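Local coordinates for protein putative transcriptional coactivator P15 (Enterobacteria phage t5, PDB 4BG7) that probably binds DNA, as a phage homolog of the eukaryotic transcription coactivator PC4 that is implicated in recombination-dependent DNA replication, at residues Q4-Y9 against S33-N38; Q27-V32 against R44-D49; N38-I43 against G60-Y65. All blocks are in the same frame, centred on the assembly; numbering follows the deposited sequence.

Contact 1 (Q4-Y9 against S33-N38); sequences QVNQNY and SEFRGN
A type I' beta turn, Phe35 to Asn38, closes the hairpin of strands 26-35 and 38-48 beside the irregular N-terminal segment: Phe35 meets Gln4 and Asn6, and Arg36 meets Gln4. Gln4 brings its amide nitrogen NE2 to the edge of the Phe35 ring, near its plane, 3.6 Å from CE2. The same NE2 donates to Asn6 OD1 at 3.0 Å, in the plane of that carbonyl, which helps to orient the Gln4 amide. With CG anti to the backbone N (chi1 172°), Phe35 holds its ring beside these amides; Asn6 OD1 stands 4.1 Å from Phe35 CE2, its amide steeply inclined to the ring (75°). The Arg36 guanidinium lies close to the Gln4 amide, but the modelled approach of Gln4 OE1 to NH1 is too short to be trusted, so their exact pairing is doubtful. At the far end of the contact Tyr9 CE2 comes 3.5 Å from Ser33 OG, and a water joins the two hydroxyls, 2.6 Å from Tyr9 OH and 2.8 Å from Ser33 OG. Ser33 OG is also hydrogen-bonded to His12 ND1, whose ring stacks on Phe35 and meets Tyr9 edge-to-face. Segment 4-9 runs beside strand 54-64, with backbone hydrogen bonds linking Asn6 with Ser62 and Tyr9 with Lys58, while Tyr40 of strand 38-48 packs against Gln4, Asn6 and Ser33.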
loop_
_atom_site.group_PDB
_atom_site.type_symbol
_atom_site.label_atom_id
_atom_site.label_comp_id
_atom_site.label_asym_id
_atom_site.label_seq_id
_atom_site.Cartn_x
_atom_site.Cartn_y
_atom_site.Cartn_z
ATOM N N GLN A 4 -7.982 -4.476 -12.323
ATOM C CA GLN A 4 -8.747 -5.288 -11.351
ATOM C C GLN A 4 -8.021 -5.433 -9.996
ATOM O O GLN A 4 -6.832 -5.252 -9.975
ATOM C CB GLN A 4 -8.919 -6.685 -11.938
ATOM C CG GLN A 4 -7.692 -7.548 -11.757
ATOM C CD GLN A 4 -7.576 -8.689 -12.731
ATOM O OE1 GLN A 4 -7.726 -8.506 -13.938
ATOM N NE2 GLN A 4 -7.256 -9.875 -12.213
ATOM N N VAL A 5 -8.728 -5.819 -8.923
ATOM C CA VAL A 5 -8.105 -6.182 -7.623
ATOM C C VAL A 5 -7.994 -7.720 -7.473
ATOM O O VAL A 5 -8.901 -8.485 -7.855
ATOM C CB VAL A 5 -8.844 -5.567 -6.396
ATOM C CG1 VAL A 5 -8.355 -6.168 -5.052
ATOM C CG2 VAL A 5 -8.706 -4.040 -6.382
ATOM N N ASN A 6 -6.842 -8.166 -6.987
ATOM C CA ASN A 6 -6.613 -9.582 -6.745
ATOM C C ASN A 6 -6.631 -9.864 -5.272
ATOM O O ASN A 6 -6.015 -9.102 -4.506
ATOM C CB ASN A 6 -5.291 -10.016 -7.356
ATOM C CG ASN A 6 -5.144 -9.559 -8.767
ATOM O OD1 ASN A 6 -5.847 -10.021 -9.618
ATOM N ND2 ASN A 6 -4.251 -8.598 -9.008
ATOM N N GLN A 7 -7.316 -10.974 -4.892
ATOM C CA GLN A 7 -7.571 -11.317 -3.478
ATOM C C GLN A 7 -6.588 -12.360 -2.985
ATOM O O GLN A 7 -6.609 -12.768 -1.809
ATOM C CB GLN A 7 -9.063 -11.641 -3.244
ATOM C CG GLN A 7 -9.960 -10.410 -3.507
ATOM C CD GLN A 7 -11.471 -10.730 -3.408
ATOM O OE1 GLN A 7 -12.190 -10.732 -4.401
ATOM N NE2 GLN A 7 -11.923 -11.046 -2.220
ATOM N N ASN A 8 -5.669 -12.721 -3.891
ATOM C CA ASN A 8 -4.548 -13.590 -3.630
ATOM C C ASN A 8 -3.502 -13.436 -4.769
ATOM O O ASN A 8 -3.682 -12.655 -5.731
ATOM C CB ASN A 8 -4.996 -15.025 -3.449
ATOM C CG ASN A 8 -5.554 -15.628 -4.721
ATOM O OD1 ASN A 8 -4.891 -15.621 -5.730
ATOM N ND2 ASN A 8 -6.748 -16.225 -4.645
ATOM N N TYR A 9 -2.375 -14.118 -4.580
ATOM C CA TYR A 9 -1.307 -14.072 -5.541
ATOM C C TYR A 9 -1.157 -15.306 -6.433
ATOM O O TYR A 9 -0.107 -15.490 -7.056
ATOM C CB TYR A 9 0.002 -13.803 -4.821
ATOM C CG TYR A 9 0.244 -12.311 -4.569
ATOM C CD1 TYR A 9 -0.243 -11.643 -3.397
ATOM C CD2 TYR A 9 1.006 -11.580 -5.451
ATOM C CE1 TYR A 9 0.001 -10.288 -3.191
ATOM C CE2 TYR A 9 1.265 -10.222 -5.219
ATOM C CZ TYR A 9 0.761 -9.583 -4.079
ATOM O OH TYR A 9 1.098 -8.209 -3.997
ATOM N N SER A 33 4.106 -7.255 -8.957
ATOM C CA SER A 33 3.972 -8.582 -9.571
ATOM C C SER A 33 3.333 -8.469 -10.945
ATOM O O SER A 33 2.646 -7.497 -11.245
ATOM C CB SER A 33 3.128 -9.464 -8.660
ATOM O OG SER A 33 1.799 -9.000 -8.455
ATOM N N GLU A 34 3.570 -9.492 -11.763
ATOM C CA GLU A 34 2.976 -9.557 -13.105
ATOM C C GLU A 34 1.993 -10.736 -13.075
ATOM O O GLU A 34 2.328 -11.806 -12.551
ATOM C CB GLU A 34 4.028 -9.778 -14.147
ATOM C CG GLU A 34 3.401 -9.666 -15.532
ATOM C CD GLU A 34 4.399 -9.897 -16.649
ATOM O OE1 GLU A 34 5.626 -9.858 -16.406
ATOM O OE2 GLU A 34 3.912 -10.161 -17.753
ATOM N N PHE A 35 0.811 -10.512 -13.656
ATOM C CA PHE A 35 -0.266 -11.523 -13.766
ATOM C C PHE A 35 -1.088 -11.164 -15.050
ATOM O O PHE A 35 -1.560 -10.020 -15.152
ATOM C CB PHE A 35 -1.179 -11.383 -12.549
ATOM C CG PHE A 35 -2.434 -12.231 -12.607
ATOM C CD1 PHE A 35 -2.355 -13.616 -12.538
ATOM C CD2 PHE A 35 -3.662 -11.648 -12.735
ATOM C CE1 PHE A 35 -3.506 -14.404 -12.600
ATOM C CE2 PHE A 35 -4.810 -12.432 -12.818
ATOM C CZ PHE A 35 -4.715 -13.814 -12.750
ATOM N N ARG A 36 -1.170 -12.061 -16.040
ATOM C CA ARG A 36 -2.146 -11.895 -17.189
ATOM C C ARG A 36 -1.797 -10.648 -17.949
ATOM O O ARG A 36 -2.649 -9.821 -18.252
ATOM C CB ARG A 36 -3.621 -11.837 -16.670
ATOM C CG ARG A 36 -4.772 -11.833 -17.713
ATOM C CD ARG A 36 -6.106 -11.197 -17.206
ATOM N NE ARG A 36 -6.667 -11.938 -16.081
ATOM C CZ ARG A 36 -7.598 -11.516 -15.218
ATOM N NH1 ARG A 36 -8.179 -10.311 -15.321
ATOM N NH2 ARG A 36 -7.968 -12.321 -14.235
ATOM N N GLY A 37 -0.507 -10.487 -18.192
ATOM C CA GLY A 37 -0.026 -9.394 -19.000
ATOM C C GLY A 37 0.060 -8.024 -18.344
ATOM O O GLY A 37 0.411 -7.094 -19.017
ATOM N N ASN A 38 -0.251 -7.904 -17.038
ATOM C CA ASN A 38 -0.384 -6.617 -16.381
ATOM C C ASN A 38 0.372 -6.593 -15.057
ATOM O O ASN A 38 0.618 -7.625 -14.464
ATOM C CB ASN A 38 -1.865 -6.345 -16.176
ATOM C CG ASN A 38 -2.598 -6.219 -17.519
ATOM O OD1 ASN A 38 -2.285 -5.360 -18.342
ATOM N ND2 ASN A 38 -3.489 -7.138 -17.770
HETATM O O HOH W 1 1.593 -7.169 -6.369
#

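Contact 2 (Q27-V32 against R44-D49); sequences QVRLTV and RYWLLD
Gln27 OE1, 3.8 Å from Trp46 CB, is gripped by two nitrogens of Arg29: NE at 2.8 Å and NH2 at 2.5 Å, the second very short and its exact length not to be pressed. The oxygen sits at the guanidinium edge, near its plane. NH2 approaches in the plane of the Gln27 carbonyl, whereas NE stands well above it, 47° out. This side-on grip helps to hold the rotation of the guanidinium, one face of which lies on Trp46. There it rests flat on the indole, the planes nearly parallel (5° apart) and the centres 3.5 Å from each other, with Arg29 CZ over the six-membered ring in a cation-pi contact. The extended chain of Arg29 carries CD over the five-membered ring as well, a CH-pi contact. Trp46 NE1 donates to a water at 3.0 Å that lies in the indole plane, and this water donates to Thr31 OG1. The threonine hydroxyl donates a hydrogen bond to Arg29 O from well above the carbonyl plane; that oxygen also accepts from Arg44 N. Beneath these side chains the strands pair antiparallel, with Gln27-Trp46 and Arg29-Arg44 as hydrogen-bonded pairs. On the other face the non-hydrogen-bonded pair Val28 and Tyr45 brings CG2 to 4.0 Å from CE1, and Phe61 of the second subunit packs on both. Stacking over the face and carbonyl bonding at the edge together hold the guanidinium in position; a partly exposed basic and aromatic patch of this kind is compatible with the DNA binding generally assigned to the PC4 family.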
loop_
_atom_site.group_PDB
_atom_site.type_symbol
_atom_site.label_atom_id
_atom_site.label_comp_id
_atom_site.label_asym_id
_atom_site.label_seq_id
_atom_site.Cartn_x
_atom_site.Cartn_y
_atom_site.Cartn_z
ATOM N N GLN A 27 5.246 -12.091 7.652
ATOM C CA GLN A 27 5.991 -10.917 7.188
ATOM C C GLN A 27 5.310 -10.195 5.990
ATOM O O GLN A 27 4.851 -10.853 5.049
ATOM C CB GLN A 27 7.339 -11.357 6.758
ATOM C CG GLN A 27 8.095 -10.395 5.891
ATOM C CD GLN A 27 9.546 -10.797 5.668
ATOM O OE1 GLN A 27 9.898 -11.437 4.702
ATOM N NE2 GLN A 27 10.411 -10.376 6.586
ATOM N N VAL A 28 5.304 -8.854 5.994
ATOM C CA VAL A 28 4.522 -8.075 5.025
ATOM C C VAL A 28 5.466 -7.479 3.981
ATOM O O VAL A 28 6.301 -6.671 4.323
ATOM C CB VAL A 28 3.760 -6.927 5.753
ATOM C CG1 VAL A 28 2.812 -6.239 4.815
ATOM C CG2 VAL A 28 2.995 -7.451 6.955
ATOM N N ARG A 29 5.368 -7.895 2.706
ATOM C CA ARG A 29 6.226 -7.319 1.642
ATOM C C ARG A 29 5.465 -6.554 0.586
ATOM O O ARG A 29 4.524 -7.064 -0.013
ATOM C CB ARG A 29 7.090 -8.351 0.913
ATOM C CG ARG A 29 8.022 -9.075 1.850
ATOM C CD ARG A 29 9.173 -9.680 1.108
ATOM N NE ARG A 29 9.784 -10.604 2.033
ATOM C CZ ARG A 29 10.915 -11.271 1.822
ATOM N NH1 ARG A 29 11.590 -11.105 0.684
ATOM N NH2 ARG A 29 11.346 -12.118 2.778
ATOM N N LEU A 30 5.856 -5.302 0.386
ATOM C CA LEU A 30 5.358 -4.475 -0.703
ATOM C C LEU A 30 5.876 -5.037 -1.991
ATOM O O LEU A 30 7.114 -5.127 -2.222
ATOM C CB LEU A 30 5.831 -3.013 -0.614
ATOM C CG LEU A 30 5.172 -2.025 -1.589
ATOM C CD1 LEU A 30 3.695 -2.005 -1.286
ATOM C CD2 LEU A 30 5.828 -0.640 -1.336
ATOM N N THR A 31 4.933 -5.358 -2.865
ATOM C CA THR A 31 5.237 -6.215 -4.002
ATOM C C THR A 31 4.714 -5.639 -5.318
ATOM O O THR A 31 3.607 -5.119 -5.371
ATOM C CB THR A 31 4.630 -7.613 -3.792
ATOM O OG1 THR A 31 5.183 -8.146 -2.608
ATOM C CG2 THR A 31 4.908 -8.502 -5.029
ATOM N N VAL A 32 5.553 -5.720 -6.346
ATOM C CA VAL A 32 5.120 -5.469 -7.702
ATOM C C VAL A 32 5.196 -6.873 -8.332
ATOM O O VAL A 32 6.254 -7.555 -8.296
ATOM C CB VAL A 32 6.002 -4.522 -8.515
ATOM C CG1 VAL A 32 5.461 -4.422 -9.992
ATOM C CG2 VAL A 32 6.068 -3.143 -7.847
ATOM N N ARG A 44 2.327 -9.076 -0.446
ATOM C CA ARG A 44 2.381 -10.547 -0.452
ATOM C C ARG A 44 2.907 -10.984 0.888
ATOM O O ARG A 44 3.888 -10.406 1.384
ATOM C CB ARG A 44 3.338 -11.060 -1.538
ATOM C CG ARG A 44 3.343 -12.576 -1.613
ATOM C CD ARG A 44 4.489 -13.113 -2.409
ATOM N NE ARG A 44 4.338 -13.008 -3.881
ATOM C CZ ARG A 44 3.769 -13.907 -4.672
ATOM N NH1 ARG A 44 3.173 -14.966 -4.169
ATOM N NH2 ARG A 44 3.781 -13.695 -5.995
ATOM N N TYR A 45 2.283 -11.991 1.489
ATOM C CA TYR A 45 2.776 -12.501 2.802
ATOM C C TYR A 45 3.860 -13.586 2.672
ATOM O O TYR A 45 3.660 -14.568 1.955
ATOM C CB TYR A 45 1.639 -13.025 3.649
ATOM C CG TYR A 45 0.734 -11.903 4.104
ATOM C CD1 TYR A 45 1.136 -11.041 5.124
ATOM C CD2 TYR A 45 -0.466 -11.622 3.454
ATOM C CE1 TYR A 45 0.315 -9.991 5.539
ATOM C CE2 TYR A 45 -1.275 -10.552 3.853
ATOM C CZ TYR A 45 -0.857 -9.735 4.884
ATOM O OH TYR A 45 -1.627 -8.672 5.304
ATOM N N TRP A 46 4.988 -13.383 3.346
ATOM C CA TRP A 46 5.977 -14.441 3.582
ATOM C C TRP A 46 5.837 -15.033 4.966
ATOM O O TRP A 46 5.550 -14.302 5.915
ATOM C CB TRP A 46 7.321 -13.911 3.333
ATOM C CG TRP A 46 7.512 -13.448 1.910
ATOM C CD1 TRP A 46 6.692 -12.582 1.214
ATOM C CD2 TRP A 46 8.616 -13.693 1.028
ATOM N NE1 TRP A 46 7.173 -12.333 -0.004
ATOM C CE2 TRP A 46 8.305 -12.993 -0.209
ATOM C CE3 TRP A 46 9.762 -14.470 1.088
ATOM C CZ2 TRP A 46 9.151 -13.019 -1.312
ATOM C CZ3 TRP A 46 10.603 -14.503 -0.012
ATOM C CH2 TRP A 46 10.324 -13.781 -1.180
ATOM N N LEU A 47 5.981 -16.363 5.116
ATOM C CA LEU A 47 5.799 -16.994 6.397
ATOM C C LEU A 47 7.035 -17.741 6.806
ATOM O O LEU A 47 7.721 -18.309 5.984
ATOM C CB LEU A 47 4.633 -18.028 6.363
ATOM C CG LEU A 47 3.284 -17.557 6.901
ATOM C CD1 LEU A 47 2.961 -16.169 6.324
ATOM C CD2 LEU A 47 2.191 -18.545 6.556
ATOM N N LEU A 48 7.266 -17.798 8.114
ATOM C CA LEU A 48 8.395 -18.529 8.669
ATOM C C LEU A 48 8.104 -19.996 8.658
ATOM O O LEU A 48 6.989 -20.361 8.950
ATOM C CB LEU A 48 8.663 -18.106 10.115
ATOM C CG LEU A 48 9.442 -16.809 10.377
ATOM C CD1 LEU A 48 9.469 -16.530 11.899
ATOM C CD2 LEU A 48 10.835 -16.921 9.766
ATOM N N ASP A 49 9.116 -20.812 8.374
ATOM C CA ASP A 49 9.108 -22.202 8.711
ATOM C C ASP A 49 9.714 -22.451 10.062
ATOM O O ASP A 49 10.159 -21.489 10.721
ATOM C CB ASP A 49 9.682 -23.089 7.599
ATOM C CG ASP A 49 11.215 -23.256 7.632
ATOM O OD1 ASP A 49 11.943 -22.491 8.327
ATOM O OD2 ASP A 49 11.655 -24.196 6.915
HETATM O O HOH W 2 6.972 -10.415 -2.360
#

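Contact 3 (N38-I43 against G60-Y65); sequences NLYMGI and GFSFPY
Met41 and Phe63, a hydrogen-bonded antiparallel pair, touch through the methionine methyl: CE is 3.6 Å from Phe63 CZ, while CG lies over one face of that ring, offset toward its rim. The sulfur makes two Met-aromatic contacts, oblique to Phe63, with SD 5.0 Å from its ring centre, and in plane at the edge of Tyr65. Tyr65 CG stands anti to the backbone N (chi1 -175°), and the Tyr65 side chain crosses that of Met41 at about a right angle, CD1 being 3.8 Å from Met41 CB. Further along the strand, Ile43 CB rests 4.0 Å from Phe61 CE1, the two side chains pointing the same way. What sets this register is the backbone, with paired hydrogen bonds at Met41-Phe63 and Ile43-Phe61 and one more from Tyr65 N to Leu39 O. Between those pairs Gly42 and Ser62 draw close, their CA atoms 3.9 Å apart; a CB on Gly42 would collide with Phe61 O, and its CA-H instead makes a CA-H...O contact with that oxygen (CA to O 3.3 Å). In the next shell Thr69, Thr70 and Leu73, in the first turns of helix 67-83, meet Met41. Ser84 of the second subunit forms a hydrogen bond with Tyr65 OH, and that subunit covers part of the sheet. This is the last hairpin of a four-stranded antiparallel sheet followed by a helix, as in the dimeric PC4-like fold.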
loop_
_atom_site.group_PDB
_atom_site.type_symbol
_atom_site.label_atom_id
_atom_site.label_comp_id
_atom_site.label_asym_id
_atom_site.label_seq_id
_atom_site.Cartn_x
_atom_site.Cartn_y
_atom_site.Cartn_z
ATOM N N ASN A 38 -0.251 -7.904 -17.038
ATOM C CA ASN A 38 -0.384 -6.617 -16.381
ATOM C C ASN A 38 0.372 -6.593 -15.057
ATOM O O ASN A 38 0.618 -7.625 -14.464
ATOM C CB ASN A 38 -1.865 -6.345 -16.176
ATOM C CG ASN A 38 -2.598 -6.219 -17.519
ATOM O OD1 ASN A 38 -2.285 -5.360 -18.342
ATOM N ND2 ASN A 38 -3.489 -7.138 -17.770
ATOM N N LEU A 39 0.765 -5.397 -14.629
ATOM C CA LEU A 39 1.467 -5.222 -13.342
ATOM C C LEU A 39 0.487 -4.803 -12.249
ATOM O O LEU A 39 -0.401 -4.021 -12.469
ATOM C CB LEU A 39 2.599 -4.167 -13.470
ATOM C CG LEU A 39 3.725 -4.632 -14.399
ATOM C CD1 LEU A 39 4.760 -3.527 -14.502
ATOM C CD2 LEU A 39 4.379 -5.937 -13.930
ATOM N N TYR A 40 0.769 -5.278 -11.037
ATOM C CA TYR A 40 0.017 -5.015 -9.843
ATOM C C TYR A 40 0.952 -4.671 -8.711
ATOM O O TYR A 40 2.108 -5.154 -8.674
ATOM C CB TYR A 40 -0.712 -6.309 -9.432
ATOM C CG TYR A 40 -1.719 -6.644 -10.485
ATOM C CD1 TYR A 40 -2.980 -6.109 -10.441
ATOM C CD2 TYR A 40 -1.364 -7.423 -11.553
ATOM C CE1 TYR A 40 -3.903 -6.365 -11.472
ATOM C CE2 TYR A 40 -2.290 -7.744 -12.555
ATOM C CZ TYR A 40 -3.532 -7.199 -12.534
ATOM O OH TYR A 40 -4.441 -7.513 -13.552
ATOM N N MET A 41 0.466 -3.799 -7.821
ATOM C CA MET A 41 1.150 -3.537 -6.558
ATOM C C MET A 41 0.281 -3.958 -5.402
ATOM O O MET A 41 -0.925 -3.789 -5.403
ATOM C CB MET A 41 1.584 -2.061 -6.357
ATOM C CG MET A 41 0.517 -1.027 -6.541
ATOM S SD MET A 41 1.008 0.635 -5.974
ATOM C CE MET A 41 -0.306 1.544 -6.735
ATOM N N GLY A 42 0.927 -4.487 -4.375
ATOM C CA GLY A 42 0.189 -4.931 -3.198
ATOM C C GLY A 42 1.062 -5.488 -2.092
ATOM O O GLY A 42 2.261 -5.204 -2.027
ATOM N N ILE A 43 0.464 -6.303 -1.232
ATOM C CA ILE A 43 1.225 -6.906 -0.150
ATOM C C ILE A 43 1.176 -8.423 -0.293
ATOM O O ILE A 43 0.099 -8.962 -0.344
ATOM C CB ILE A 43 0.592 -6.515 1.179
ATOM C CG1 ILE A 43 0.834 -5.044 1.482
ATOM C CG2 ILE A 43 1.078 -7.418 2.310
ATOM C CD1 ILE A 43 2.210 -4.421 1.371
ATOM N N GLY A 60 -2.222 -12.656 0.018
ATOM C CA GLY A 60 -2.083 -11.182 -0.015
ATOM C C GLY A 60 -3.138 -10.587 -0.921
ATOM O O GLY A 60 -4.111 -11.256 -1.304
ATOM N N PHE A 61 -2.924 -9.343 -1.330
ATOM C CA PHE A 61 -3.886 -8.670 -2.219
ATOM C C PHE A 61 -3.114 -7.666 -3.086
ATOM O O PHE A 61 -2.076 -7.229 -2.732
ATOM C CB PHE A 61 -4.999 -7.943 -1.407
ATOM C CG PHE A 61 -4.556 -6.678 -0.822
ATOM C CD1 PHE A 61 -3.746 -6.678 0.298
ATOM C CD2 PHE A 61 -4.781 -5.481 -1.474
ATOM C CE1 PHE A 61 -3.252 -5.496 0.804
ATOM C CE2 PHE A 61 -4.300 -4.301 -0.977
ATOM C CZ PHE A 61 -3.532 -4.304 0.152
ATOM N N SER A 62 -3.643 -7.299 -4.230
ATOM C CA SER A 62 -2.974 -6.378 -5.058
ATOM C C SER A 62 -3.962 -5.623 -5.904
ATOM O O SER A 62 -5.175 -5.992 -6.002
ATOM C CB SER A 62 -1.926 -7.119 -5.888
ATOM O OG SER A 62 -2.483 -8.040 -6.801
ATOM N N PHE A 63 -3.481 -4.535 -6.482
ATOM C CA PHE A 63 -4.312 -3.783 -7.388
ATOM C C PHE A 63 -3.432 -3.157 -8.469
ATOM O O PHE A 63 -2.221 -3.207 -8.384
ATOM C CB PHE A 63 -5.200 -2.783 -6.626
ATOM C CG PHE A 63 -4.457 -1.651 -6.007
ATOM C CD1 PHE A 63 -3.748 -1.843 -4.845
ATOM C CD2 PHE A 63 -4.530 -0.380 -6.530
ATOM C CE1 PHE A 63 -3.068 -0.815 -4.198
ATOM C CE2 PHE A 63 -3.857 0.669 -5.908
ATOM C CZ PHE A 63 -3.100 0.440 -4.745
ATOM N N PRO A 64 -4.022 -2.554 -9.504
ATOM C CA PRO A 64 -3.111 -2.202 -10.590
ATOM C C PRO A 64 -1.984 -1.207 -10.287
ATOM O O PRO A 64 -2.111 -0.268 -9.495
ATOM C CB PRO A 64 -4.039 -1.617 -11.679
ATOM C CG PRO A 64 -5.394 -2.048 -11.318
ATOM C CD PRO A 64 -5.422 -2.376 -9.857
ATOM N N TYR A 65 -0.849 -1.470 -10.911
ATOM C CA TYR A 65 0.332 -0.652 -10.809
ATOM C C TYR A 65 0.485 0.104 -12.102
ATOM O O TYR A 65 1.098 -0.433 -13.031
ATOM C CB TYR A 65 1.557 -1.558 -10.616
ATOM C CG TYR A 65 2.915 -0.879 -10.356
ATOM C CD1 TYR A 65 3.145 -0.085 -9.226
ATOM C CD2 TYR A 65 4.004 -1.126 -11.183
ATOM C CE1 TYR A 65 4.409 0.458 -8.966
ATOM C CE2 TYR A 65 5.261 -0.626 -10.915
ATOM C CZ TYR A 65 5.456 0.198 -9.837
ATOM O OH TYR A 65 6.727 0.681 -9.607
#

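Contacts 2 and 3 pair neighbouring strands of one antiparallel sheet; contact 1 sets the N-terminal segment against the turn of its central hairpin. Contacts 1 and 3 have centres about 6 Å apart and share Asn38, and Ser33 N lies 2.9 Å from Tyr40 O, a probable hydrogen bond. Contact 2 lies about 16 Å from contact 1 and about 13 Å from contact 3, centre to centre. It joins contact 3 through Thr31 N and Gly42 O, 2.8 Å apart, and Val28 CG1 against Ile43 CG2; it meets contact 1 where Tyr9 OH packs 3.6 Å from Thr31 CB. All three touch the second subunit, contact 1 through segment 4-9 and the others chiefly through the sheet.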